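Local coordinates for protein separin (Saccharomyces cerevisiae, PDB 5U1T) that cleaves the MCD1/SCC1 subunit of cohesin at the onset of anaphase, acting as a caspase-like cysteine protease held inactive by securin for most of the cell cycle, at residues T50-L55 with I98-N103; Q138-L141 with L145-E148. One frame throughout, in Å; residues are numbered along the deposited sequence.

Overall arrangement
Both contacts join helices near the N-terminal end of the chain, away from the active site, with their centres about 22 Å apart. Contact 1 ties helix 48-64 to helix 91-103 across a long gap in sequence and is only partly buried; one aromatic ring reaches across to an aspartate and a leucine. Contact 2 is buried and local, linking helix 129-142 to helix 146-158 through a backbone hydrogen bond flanked by aliphatic side chains. They share no helix, yet helix 91-103 of contact 1 packs on helix 129-142 of contact 2: I98 CD1 meets I139 CD1 at 3.6 Å, so the two join in one helical array.

Contact 1: T50-L55 with I98-N103; sequences TVDHSL and IIFLFN
F100 reaches from helix 91-103 to D52 and L55 of helix 48-64 and is the hub of this contact. Its CB points toward the other helix, and with CG anti to the backbone N (chi1 180°) the ring is carried outward to span the gap between two backbones whose nearest CA atoms, those of D52 and F100, are 8.6 Å apart. Along the ring, CD2 of F100 comes first, 4.1 Å from D52 OD1. F100 CE2 meets most of the partners: D52 OD1 at 3.8 Å, and the CB atoms of D52 and L55. At the tip, F100 CZ stops 3.6 Å from D52 O, which sits at the ring edge near its plane, where the slightly positive C-H rim probably suits a carbonyl oxygen. The carboxylate of D52 is turned 78° from the ring, while L55, buried, meets CE2 obliquely with its CB, an aliphatic surface suited to a ring. With an alanine here the reach to D52 and L55 would probably be lost, leaving a gap beside L55 CB and H78 without its ring partner. D52 OD1 also lies near E97 OE2, and two carboxylates so close would probably raise the pKa of one of them. Helix 69-87 completes the group: its H78 meets the F100 ring with planes about 70° apart and touches L55 and L101, while I98 packs against helices 113-117 and 129-142.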
loop_
_atom_site.group_PDB
_atom_site.type_symbol
_atom_site.label_atom_id
_atom_site.label_comp_id
_atom_site.label_asym_id
_atom_site.label_seq_id
_atom_site.Cartn_x
_atom_site.Cartn_y
_atom_site.Cartn_z
ATOM N N THR A 50 62.157 -3.592 -11.612
ATOM C CA THR A 50 61.168 -4.649 -11.821
ATOM C C THR A 50 60.473 -5.035 -10.521
ATOM O O THR A 50 59.251 -5.227 -10.470
ATOM C CB THR A 50 61.825 -5.903 -12.412
ATOM O OG1 THR A 50 62.352 -5.592 -13.702
ATOM C CG2 THR A 50 60.824 -7.023 -12.543
ATOM N N VAL A 51 61.276 -5.163 -9.472
ATOM C CA VAL A 51 60.790 -5.549 -8.157
ATOM C C VAL A 51 59.863 -4.462 -7.615
ATOM O O VAL A 51 58.790 -4.760 -7.072
ATOM C CB VAL A 51 61.978 -5.814 -7.176
ATOM C CG1 VAL A 51 61.503 -5.911 -5.741
ATOM C CG2 VAL A 51 62.718 -7.082 -7.567
ATOM N N ASP A 52 60.285 -3.209 -7.784
ATOM C CA ASP A 52 59.540 -2.055 -7.301
ATOM C C ASP A 52 58.169 -2.012 -7.935
ATOM O O ASP A 52 57.163 -1.699 -7.294
ATOM C CB ASP A 52 60.268 -0.758 -7.630
ATOM C CG ASP A 52 61.638 -0.688 -7.030
ATOM O OD1 ASP A 52 61.866 -1.280 -5.959
ATOM O OD2 ASP A 52 62.500 -0.028 -7.631
ATOM N N HIS A 53 58.164 -2.291 -9.229
ATOM C CA HIS A 53 56.945 -2.348 -9.988
ATOM C C HIS A 53 56.009 -3.374 -9.361
ATOM O O HIS A 53 54.865 -3.049 -9.012
ATOM C CB HIS A 53 57.238 -2.698 -11.435
ATOM C CG HIS A 53 56.042 -2.587 -12.311
ATOM N ND1 HIS A 53 55.668 -1.399 -12.903
ATOM C CD2 HIS A 53 55.094 -3.496 -12.645
ATOM C CE1 HIS A 53 54.556 -1.591 -13.590
ATOM N NE2 HIS A 53 54.183 -2.850 -13.443
ATOM N N SER A 54 56.500 -4.605 -9.203
ATOM C CA SER A 54 55.737 -5.645 -8.535
ATOM C C SER A 54 55.325 -5.202 -7.145
ATOM O O SER A 54 54.201 -5.427 -6.740
ATOM C CB SER A 54 56.532 -6.929 -8.459
ATOM O OG SER A 54 56.969 -7.300 -9.749
ATOM N N LEU A 55 56.221 -4.551 -6.422
ATOM C CA LEU A 55 55.888 -4.046 -5.094
ATOM C C LEU A 55 54.772 -2.993 -5.108
ATOM O O LEU A 55 53.775 -3.118 -4.401
ATOM C CB LEU A 55 57.137 -3.466 -4.430
ATOM C CG LEU A 55 58.003 -4.494 -3.699
ATOM C CD1 LEU A 55 59.312 -3.874 -3.172
ATOM C CD2 LEU A 55 57.159 -5.125 -2.578
ATOM N N ILE A 98 63.756 1.932 1.715
ATOM C CA ILE A 98 63.137 2.167 3.016
ATOM C C ILE A 98 62.033 3.212 2.887
ATOM O O ILE A 98 60.882 3.004 3.297
ATOM C CB ILE A 98 64.188 2.638 4.064
ATOM C CG1 ILE A 98 65.079 1.468 4.516
ATOM C CG2 ILE A 98 63.533 3.342 5.245
ATOM C CD1 ILE A 98 65.917 1.765 5.737
ATOM N N ILE A 99 62.409 4.348 2.310
ATOM C CA ILE A 99 61.478 5.430 2.007
ATOM C C ILE A 99 60.274 4.947 1.156
ATOM O O ILE A 99 59.132 5.272 1.466
ATOM C CB ILE A 99 62.249 6.582 1.318
ATOM C CG1 ILE A 99 63.140 7.242 2.364
ATOM C CG2 ILE A 99 61.308 7.594 0.683
ATOM C CD1 ILE A 99 64.225 8.152 1.797
ATOM N N PHE A 100 60.556 4.150 0.127
ATOM C CA PHE A 100 59.547 3.547 -0.734
ATOM C C PHE A 100 58.576 2.683 0.072
ATOM O O PHE A 100 57.363 2.836 -0.044
ATOM C CB PHE A 100 60.241 2.728 -1.822
ATOM C CG PHE A 100 59.311 2.038 -2.784
ATOM C CD1 PHE A 100 58.181 2.674 -3.276
ATOM C CD2 PHE A 100 59.605 0.749 -3.244
ATOM C CE1 PHE A 100 57.328 2.021 -4.193
ATOM C CE2 PHE A 100 58.770 0.097 -4.161
ATOM C CZ PHE A 100 57.627 0.734 -4.634
ATOM N N LEU A 101 59.124 1.806 0.913
ATOM C CA LEU A 101 58.333 0.934 1.770
ATOM C C LEU A 101 57.385 1.759 2.649
ATOM O O LEU A 101 56.191 1.419 2.825
ATOM C CB LEU A 101 59.254 0.053 2.637
ATOM C CG LEU A 101 58.608 -1.016 3.541
ATOM C CD1 LEU A 101 59.557 -2.185 3.795
ATOM C CD2 LEU A 101 58.106 -0.438 4.878
ATOM N N PHE A 102 57.926 2.841 3.200
ATOM C CA PHE A 102 57.170 3.673 4.113
ATOM C C PHE A 102 56.082 4.453 3.390
ATOM O O PHE A 102 54.958 4.540 3.872
ATOM C CB PHE A 102 58.079 4.636 4.834
ATOM C CG PHE A 102 57.390 5.453 5.870
ATOM C CD1 PHE A 102 57.281 4.993 7.165
ATOM C CD2 PHE A 102 56.866 6.699 5.561
ATOM C CE1 PHE A 102 56.660 5.754 8.133
ATOM C CE2 PHE A 102 56.243 7.470 6.525
ATOM C CZ PHE A 102 56.140 6.995 7.814
ATOM N N ASN A 103 56.426 5.007 2.233
ATOM C CA ASN A 103 55.501 5.842 1.492
ATOM C C ASN A 103 54.291 5.054 0.991
ATOM O O ASN A 103 53.198 5.581 0.912
ATOM C CB ASN A 103 56.216 6.520 0.331
ATOM C CG ASN A 103 57.026 7.705 0.777
ATOM O OD1 ASN A 103 56.844 8.223 1.880
ATOM N ND2 ASN A 103 57.931 8.140 -0.071
#

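Contact 2: Q138-L141 with L145-E148; sequences QIIL and LVDE
I140 and L145 are joined by the one hydrogen bond of this contact, which runs from backbone to backbone. L145 N donates a hydrogen bond to I140 O, at 2.9 Å, and the bond is nearly straight, with 162° at the hydrogen. The donor sits five residues beyond its acceptor, one more than in an alpha-helical bond, so the link draws the chain back against the last turn of helix 129-142 just before helix 146-158 begins.

Aliphatic groups lie beside this bond. I140 is branched at CB, and its CG2, anti to the backbone N, turns toward the following segment, where this I140 CG2 methyl lies against a carbonyl oxygen, L145 O, at 3.8 Å and is 4.3 Å from L145 CB. V146 CG2 comes within 4.0 Å of I140 O, so a methyl group borders the bonded carbonyl. The same methyl, V146 CG2, meets L141 CD1 at 3.9 Å; these two side chains run side by side and point the same way. Although the CB of L141 starts away from segment 145-148, its end returns to V146. The branch at CB thus puts a methyl of I140 and of V146 close to the backbone of the turn, whereas L141 needs its extra length for CD1 to reach V146 CG2.

Outward, I140 packs on L113 and L117 and on Y149 and I153 of the next helix, while V146 touches F182 of helix 172-185. L141 rests against S181 and V185 and also on the backbone of another protein chain, whose backbone is hydrogen-bonded to Q138 OE1 as well. The whole is a short turn joining two consecutive helices, with three residues between the segments, as is usual between successive helices of an all-helical domain.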
loop_
_atom_site.group_PDB
_atom_site.type_symbol
_atom_site.label_atom_id
_atom_site.label_comp_id
_atom_site.label_asym_id
_atom_site.label_seq_id
_atom_site.Cartn_x
_atom_site.Cartn_y
_atom_site.Cartn_z
ATOM N N GLN A 138 71.189 1.831 10.685
ATOM C CA GLN A 138 72.258 1.007 10.128
ATOM C C GLN A 138 72.844 1.680 8.901
ATOM O O GLN A 138 74.067 1.796 8.775
ATOM C CB GLN A 138 71.739 -0.398 9.780
ATOM C CG GLN A 138 72.746 -1.358 9.129
ATOM C CD GLN A 138 73.921 -1.719 10.037
ATOM O OE1 GLN A 138 73.864 -1.549 11.258
ATOM N NE2 GLN A 138 75.002 -2.215 9.432
ATOM N N ILE A 139 71.974 2.143 8.008
ATOM C CA ILE A 139 72.395 2.804 6.780
ATOM C C ILE A 139 73.166 4.089 7.091
ATOM O O ILE A 139 74.256 4.293 6.548
ATOM C CB ILE A 139 71.182 3.102 5.861
ATOM C CG1 ILE A 139 70.526 1.788 5.431
ATOM C CG2 ILE A 139 71.606 3.878 4.633
ATOM C CD1 ILE A 139 69.299 1.950 4.583
ATOM N N ILE A 140 72.628 4.932 7.977
ATOM C CA ILE A 140 73.294 6.186 8.361
ATOM C C ILE A 140 74.685 5.884 8.904
ATOM O O ILE A 140 75.667 6.611 8.665
ATOM C CB ILE A 140 72.485 6.968 9.419
ATOM C CG1 ILE A 140 71.107 7.341 8.872
ATOM C CG2 ILE A 140 73.224 8.226 9.844
ATOM C CD1 ILE A 140 70.200 7.993 9.881
ATOM N N LEU A 141 74.776 4.781 9.629
ATOM C CA LEU A 141 76.055 4.336 10.131
ATOM C C LEU A 141 76.996 3.919 9.005
ATOM O O LEU A 141 78.102 4.427 8.915
ATOM C CB LEU A 141 75.853 3.186 11.100
ATOM C CG LEU A 141 77.133 2.841 11.835
ATOM C CD1 LEU A 141 77.621 4.067 12.581
ATOM C CD2 LEU A 141 76.844 1.695 12.773
ATOM N N LEU A 145 77.314 8.875 7.783
ATOM C CA LEU A 145 76.649 10.173 7.738
ATOM C C LEU A 145 76.178 10.594 9.116
ATOM O O LEU A 145 75.255 11.393 9.245
ATOM C CB LEU A 145 75.473 10.141 6.768
ATOM C CG LEU A 145 75.844 9.841 5.323
ATOM C CD1 LEU A 145 74.575 9.693 4.487
ATOM C CD2 LEU A 145 76.777 10.924 4.770
ATOM N N VAL A 146 76.830 10.064 10.146
ATOM C CA VAL A 146 76.363 10.288 11.500
ATOM C C VAL A 146 76.459 11.771 11.846
ATOM O O VAL A 146 75.533 12.344 12.415
ATOM C CB VAL A 146 77.143 9.418 12.511
ATOM C CG1 VAL A 146 76.709 9.714 13.932
ATOM C CG2 VAL A 146 76.939 7.934 12.202
ATOM N N ASP A 147 77.560 12.403 11.456
ATOM C CA ASP A 147 77.758 13.830 11.708
ATOM C C ASP A 147 76.614 14.724 11.178
ATOM O O ASP A 147 76.124 15.598 11.891
ATOM C CB ASP A 147 79.099 14.292 11.107
ATOM C CG ASP A 147 80.266 14.178 12.094
ATOM O OD1 ASP A 147 80.006 13.851 13.281
ATOM O OD2 ASP A 147 81.436 14.427 11.684
ATOM N N GLU A 148 76.196 14.506 9.934
ATOM C CA GLU A 148 75.141 15.317 9.328
ATOM C C GLU A 148 73.768 14.973 9.877
ATOM O O GLU A 148 72.858 15.804 9.853
ATOM C CB GLU A 148 75.135 15.164 7.802
ATOM C CG GLU A 148 75.764 13.880 7.268
ATOM C CD GLU A 148 77.286 13.923 7.269
ATOM O OE1 GLU A 148 77.887 14.225 6.217
ATOM O OE2 GLU A 148 77.882 13.660 8.335
#